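Local coordinates for vacuolar protein sorting-associated protein VTA1 (Saccharomyces cerevisiae, PDB 2RKK) that probably acts in the multivesicular body sorting pathway at endosomes, its N-terminal domain carrying MIT motifs of the kind that recognise ESCRT-III proteins, at residues Q87-K91 with W136-I140; L21-Y27 with Y93-F97. All coordinates share one frame. Residue numbers count along the deposited sequence, not the author numbering.

Both contacts draw on helix 87-110: contact 1 uses its first turn and contact 2 the next turn and a half. Their centres lie about 12 Å apart. Contact 1, about 14 Å from the centre of the chain, sets that helix against the loop between helices 116-135 and 142-163; contact 2 is buried, about 8 Å from the centre, where the helix crosses helix 22-36. Y27 joins them: its ring meets W136 edge-to-face (CE2 of Y27 to CZ2 of W136, 3.9 Å) and its OH, bonded to L83 O, lies 3.3 Å from A90 CB. M94 CB, 4.0 Å from W136 CZ3, makes a second bridge, so that W136, Y27 and M94 form one packed region.

Contact 1 (Q87-K91 with W136-I140); sequences QEKAK and WKENI
The indole of W136 lies flat over K91: K91 CA stands 3.8 Å from the centroid of the six-membered ring and 10° off its normal, a CH-pi contact, with K91 CB 3.7 Å from W136 CD2. W136 is the first residue after helix 116-135 to leave helical geometry (phi/psi -123/67), and its m chi1 carries the ring to the first turn of helix 87-110, where K91 N bonds to Q87 O at 3.0 Å. In what is probably a three-helix MIT-type bundle (helices 87-110, 116-135 and 142-163), the loop joining the last two packs across the start of the first. Nearest CA pairs are K91 with W136 (6.9 Å) and E88 with N139 (7.4 Å). Small A90 leaves room for the ring, its CB 4.0 Å from W136 CZ2. The m,m side chain of Q87 curls round so that OE1 accepts a 3.0 Å hydrogen bond from W136 NE1. The K91 chain bends, t then m three times, to bring NZ 2.7 Å from N139 O.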
loop_
_atom_site.group_PDB
_atom_site.type_symbol
_atom_site.label_atom_id
_atom_site.label_comp_id
_atom_site.label_asym_id
_atom_site.label_seq_id
_atom_site.Cartn_x
_atom_site.Cartn_y
_atom_site.Cartn_z
ATOM N N GLN A 87 -15.504 -1.184 -2.407
ATOM C CA GLN A 87 -15.360 -0.830 -0.998
ATOM C C GLN A 87 -15.088 -2.028 -0.083
ATOM O O GLN A 87 -14.588 -1.867 1.034
ATOM C CB GLN A 87 -16.599 -0.060 -0.541
ATOM C CG GLN A 87 -16.781 1.246 -1.293
ATOM C CD GLN A 87 -15.537 2.130 -1.250
ATOM O OE1 GLN A 87 -15.213 2.711 -0.213
ATOM N NE2 GLN A 87 -14.827 2.219 -2.374
ATOM N N GLU A 88 -15.420 -3.223 -0.571
ATOM C CA GLU A 88 -15.214 -4.488 0.146
ATOM C C GLU A 88 -13.709 -4.743 0.228
ATOM O O GLU A 88 -13.146 -4.921 1.310
ATOM C CB GLU A 88 -15.900 -5.624 -0.638
ATOM C CG GLU A 88 -15.336 -7.041 -0.445
ATOM C CD GLU A 88 -15.874 -7.736 0.791
ATOM O OE1 GLU A 88 -15.531 -8.927 1.003
ATOM O OE2 GLU A 88 -16.642 -7.097 1.550
ATOM N N LYS A 89 -13.077 -4.742 -0.942
ATOM C CA LYS A 89 -11.651 -4.968 -1.056
ATOM C C LYS A 89 -10.874 -3.802 -0.448
ATOM O O LYS A 89 -9.821 -3.994 0.162
ATOM C CB LYS A 89 -11.275 -5.163 -2.532
ATOM C CG LYS A 89 -11.923 -6.399 -3.174
ATOM C CD LYS A 89 -11.613 -6.554 -4.670
ATOM C CE LYS A 89 -12.474 -7.671 -5.306
ATOM N NZ LYS A 89 -12.472 -7.697 -6.810
ATOM N N ALA A 90 -11.399 -2.593 -0.603
ATOM C CA ALA A 90 -10.743 -1.422 -0.051
ATOM C C ALA A 90 -10.682 -1.541 1.471
ATOM O O ALA A 90 -9.654 -1.243 2.090
ATOM C CB ALA A 90 -11.493 -0.157 -0.450
ATOM N N LYS A 91 -11.784 -1.983 2.076
ATOM C CA LYS A 91 -11.857 -2.151 3.532
ATOM C C LYS A 91 -10.830 -3.177 4.025
ATOM O O LYS A 91 -10.109 -2.924 4.986
ATOM C CB LYS A 91 -13.285 -2.568 3.922
ATOM C CG LYS A 91 -13.526 -2.788 5.408
ATOM C CD LYS A 91 -13.212 -4.216 5.817
ATOM C CE LYS A 91 -14.207 -5.213 5.201
ATOM N NZ LYS A 91 -15.593 -5.046 5.718
ATOM N N TRP A 136 -16.677 2.313 6.577
ATOM C CA TRP A 136 -17.340 1.042 6.331
ATOM C C TRP A 136 -18.050 0.432 7.525
ATOM O O TRP A 136 -17.642 -0.617 8.001
ATOM C CB TRP A 136 -16.297 0.063 5.791
ATOM C CG TRP A 136 -15.596 0.609 4.587
ATOM C CD1 TRP A 136 -16.151 0.847 3.372
ATOM C CD2 TRP A 136 -14.220 1.001 4.482
ATOM N NE1 TRP A 136 -15.215 1.360 2.510
ATOM C CE2 TRP A 136 -14.016 1.466 3.165
ATOM C CE3 TRP A 136 -13.138 1.004 5.369
ATOM C CZ2 TRP A 136 -12.774 1.932 2.709
ATOM C CZ3 TRP A 136 -11.903 1.464 4.917
ATOM C CH2 TRP A 136 -11.733 1.920 3.601
ATOM N N LYS A 137 -19.116 1.066 8.000
ATOM C CA LYS A 137 -19.841 0.522 9.140
ATOM C C LYS A 137 -20.626 -0.746 8.790
ATOM O O LYS A 137 -20.374 -1.805 9.360
ATOM C CB LYS A 137 -20.789 1.572 9.710
ATOM C CG LYS A 137 -20.107 2.624 10.558
ATOM C CD LYS A 137 -21.108 3.652 11.076
ATOM C CE LYS A 137 -21.483 4.651 9.985
ATOM N NZ LYS A 137 -20.319 5.527 9.619
ATOM N N GLU A 138 -21.570 -0.629 7.855
ATOM C CA GLU A 138 -22.405 -1.758 7.421
ATOM C C GLU A 138 -21.630 -2.768 6.593
ATOM O O GLU A 138 -22.193 -3.415 5.713
ATOM C CB GLU A 138 -23.589 -1.280 6.571
ATOM C CG GLU A 138 -24.661 -0.520 7.322
ATOM C CD GLU A 138 -24.091 0.618 8.139
ATOM O OE1 GLU A 138 -23.379 1.472 7.558
ATOM O OE2 GLU A 138 -24.355 0.648 9.369
ATOM N N ASN A 139 -20.338 -2.888 6.846
ATOM C CA ASN A 139 -19.531 -3.840 6.110
ATOM C C ASN A 139 -18.637 -4.525 7.141
ATOM O O ASN A 139 -17.962 -5.505 6.845
ATOM C CB ASN A 139 -18.715 -3.104 5.031
ATOM C CG ASN A 139 -17.981 -4.051 4.083
ATOM O OD1 ASN A 139 -18.527 -5.076 3.655
ATOM N ND2 ASN A 139 -16.743 -3.693 3.733
ATOM N N ILE A 140 -18.660 -4.013 8.368
ATOM C CA ILE A 140 -17.860 -4.592 9.439
ATOM C C ILE A 140 -18.685 -5.389 10.455
ATOM O O ILE A 140 -19.648 -4.874 11.045
ATOM C CB ILE A 140 -17.066 -3.516 10.218
ATOM C CG1 ILE A 140 -16.113 -2.768 9.279
ATOM C CG2 ILE A 140 -16.268 -4.177 11.334
ATOM C CD1 ILE A 140 -15.355 -1.616 9.950
#

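Contact 2 (L21-Y27 with Y93-F97)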
loop_
_atom_site.group_PDB
_atom_site.type_symbol
_atom_site.label_atom_id
_atom_site.label_comp_id
_atom_site.label_asym_id
_atom_site.label_seq_id
_atom_site.Cartn_x
_atom_site.Cartn_y
_atom_site.Cartn_z
ATOM N N LEU A 21 1.780 6.152 -0.608
ATOM C CA LEU A 21 0.784 5.159 -0.201
ATOM C C LEU A 21 -0.591 5.680 -0.591
ATOM O O LEU A 21 -1.586 5.431 0.086
ATOM C CB LEU A 21 0.865 4.927 1.303
ATOM C CG LEU A 21 2.156 4.238 1.764
ATOM C CD1 LEU A 21 2.209 4.175 3.292
ATOM C CD2 LEU A 21 2.214 2.845 1.160
ATOM N N GLY A 22 -0.613 6.408 -1.708
ATOM C CA GLY A 22 -1.823 7.024 -2.242
ATOM C C GLY A 22 -3.196 6.488 -1.898
ATOM O O GLY A 22 -4.093 7.267 -1.572
ATOM N N ILE A 23 -3.378 5.178 -2.002
ATOM C CA ILE A 23 -4.671 4.622 -1.688
ATOM C C ILE A 23 -5.008 4.841 -0.211
ATOM O O ILE A 23 -6.145 5.197 0.138
ATOM C CB ILE A 23 -4.744 3.127 -2.019
ATOM C CG1 ILE A 23 -4.774 2.936 -3.548
ATOM C CG2 ILE A 23 -5.998 2.517 -1.406
ATOM C CD1 ILE A 23 -4.915 1.478 -3.994
ATOM N N ILE A 24 -4.029 4.637 0.664
ATOM C CA ILE A 24 -4.251 4.842 2.093
ATOM C C ILE A 24 -4.653 6.312 2.317
ATOM O O ILE A 24 -5.740 6.588 2.825
ATOM C CB ILE A 24 -2.969 4.542 2.947
ATOM C CG1 ILE A 24 -2.325 3.213 2.539
ATOM C CG2 ILE A 24 -3.340 4.437 4.406
ATOM C CD1 ILE A 24 -3.129 1.995 2.891
ATOM N N GLY A 25 -3.781 7.240 1.922
ATOM C CA GLY A 25 -4.058 8.652 2.106
ATOM C C GLY A 25 -5.352 9.076 1.451
ATOM O O GLY A 25 -5.978 10.062 1.857
ATOM N N TYR A 26 -5.754 8.336 0.419
ATOM C CA TYR A 26 -6.995 8.631 -0.288
ATOM C C TYR A 26 -8.142 8.522 0.711
ATOM O O TYR A 26 -8.860 9.487 0.970
ATOM C CB TYR A 26 -7.199 7.625 -1.421
ATOM C CG TYR A 26 -8.578 7.651 -2.048
ATOM C CD1 TYR A 26 -9.018 8.772 -2.791
ATOM C CD2 TYR A 26 -9.419 6.528 -1.960
ATOM C CE1 TYR A 26 -10.257 8.770 -3.443
ATOM C CE2 TYR A 26 -10.655 6.507 -2.599
ATOM C CZ TYR A 26 -11.072 7.630 -3.346
ATOM O OH TYR A 26 -12.281 7.602 -4.013
ATOM N N TYR A 27 -8.280 7.326 1.277
ATOM C CA TYR A 27 -9.317 7.026 2.244
ATOM C C TYR A 27 -9.233 7.829 3.526
ATOM O O TYR A 27 -10.263 8.119 4.148
ATOM C CB TYR A 27 -9.319 5.530 2.510
ATOM C CG TYR A 27 -9.883 4.791 1.324
ATOM C CD1 TYR A 27 -9.109 3.903 0.576
ATOM C CD2 TYR A 27 -11.204 4.987 0.943
ATOM C CE1 TYR A 27 -9.654 3.223 -0.524
ATOM C CE2 TYR A 27 -11.751 4.323 -0.141
ATOM C CZ TYR A 27 -10.981 3.446 -0.865
ATOM O OH TYR A 27 -11.560 2.781 -1.914
ATOM N N TYR A 93 -8.092 -4.279 2.360
ATOM C CA TYR A 93 -6.718 -3.844 2.116
ATOM C C TYR A 93 -6.327 -2.857 3.209
ATOM O O TYR A 93 -5.240 -2.934 3.785
ATOM C CB TYR A 93 -6.563 -3.170 0.747
ATOM C CG TYR A 93 -5.198 -2.539 0.532
ATOM C CD1 TYR A 93 -4.042 -3.325 0.419
ATOM C CD2 TYR A 93 -5.063 -1.154 0.471
ATOM C CE1 TYR A 93 -2.775 -2.739 0.246
ATOM C CE2 TYR A 93 -3.819 -0.554 0.302
ATOM C CZ TYR A 93 -2.675 -1.343 0.190
ATOM O OH TYR A 93 -1.449 -0.704 0.031
ATOM N N MET A 94 -7.231 -1.937 3.509
ATOM C CA MET A 94 -6.968 -0.947 4.532
ATOM C C MET A 94 -6.718 -1.607 5.876
ATOM O O MET A 94 -5.818 -1.215 6.620
ATOM C CB MET A 94 -8.150 0.009 4.654
ATOM C CG MET A 94 -7.817 1.272 5.426
ATOM S SD MET A 94 -7.335 2.624 4.350
ATOM C CE MET A 94 -6.211 1.795 3.156
ATOM N N LEU A 95 -7.522 -2.615 6.192
ATOM C CA LEU A 95 -7.396 -3.316 7.470
ATOM C C LEU A 95 -6.081 -4.070 7.615
ATOM O O LEU A 95 -5.456 -4.037 8.674
ATOM C CB LEU A 95 -8.569 -4.277 7.639
ATOM C CG LEU A 95 -8.962 -4.607 9.071
ATOM C CD1 LEU A 95 -8.779 -3.389 9.972
ATOM C CD2 LEU A 95 -10.418 -5.063 9.087
ATOM N N ASN A 96 -5.674 -4.757 6.551
ATOM C CA ASN A 96 -4.426 -5.519 6.557
ATOM C C ASN A 96 -3.222 -4.610 6.736
ATOM O O ASN A 96 -2.274 -4.953 7.450
ATOM C CB ASN A 96 -4.289 -6.318 5.261
ATOM C CG ASN A 96 -5.028 -7.649 5.316
ATOM O OD1 ASN A 96 -4.633 -8.563 6.041
ATOM N ND2 ASN A 96 -6.112 -7.758 4.553
ATOM N N PHE A 97 -3.248 -3.455 6.082
ATOM C CA PHE A 97 -2.149 -2.517 6.218
ATOM C C PHE A 97 -2.098 -1.952 7.641
ATOM O O PHE A 97 -1.054 -2.019 8.306
ATOM C CB PHE A 97 -2.289 -1.359 5.237
ATOM C CG PHE A 97 -1.334 -0.232 5.512
ATOM C CD1 PHE A 97 -0.085 -0.190 4.893
ATOM C CD2 PHE A 97 -1.661 0.754 6.440
ATOM C CE1 PHE A 97 0.829 0.814 5.196
ATOM C CE2 PHE A 97 -0.760 1.762 6.753
ATOM C CZ PHE A 97 0.491 1.793 6.125
HETATM O O HOH W 1 -1.607 2.054 -0.451
#
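At the N-terminal end of the first segment, L21 directs its side chain at the other helix and rests CD1 4.1 Å from F97 CZ, a flexible aliphatic group filling space beside a ring. Its carbonyl O takes a weak 3.4 Å hydrogen bond from a water that is also bonded to Y93 OH at 2.8 Å; the same hydroxyl bonds to Y93 OH of the second subunit, so this polar end belongs to the dimer interface. I23 packs its branched side chain on Y93, with I23 CG2 4.1 Å from Y93 CE2. One residue on, I24 is the centrepiece. Its CA comes within 6.8 Å of M94 CA, and its m,m side chain inserts CD1 among the aromatics of the opposing helix: 3.7 Å from Y93 CE2, and over the face of F97, 4.2 Å from the ring centroid and 22° off the normal, a CH-pi contact. Y93 and F97, one turn apart and both t at chi1, present their rings to this isoleucine. Y27 closes the row one turn after I23. Its CB is 4.0 Å from M94 SD, which makes an oblique Met-aromatic contact with the ring, 5.4 Å from its centroid, while Y27 OH bonds to L83 O. The axes of helices 22-27 and 93-97 cross at -106° and come no closer than 11.0 Å, a separation bridged by large side chains. Such steep apolar packing between helices from the N- and C-terminal halves of the chain is consistent with the interface of two tandem MIT-type helical bundles.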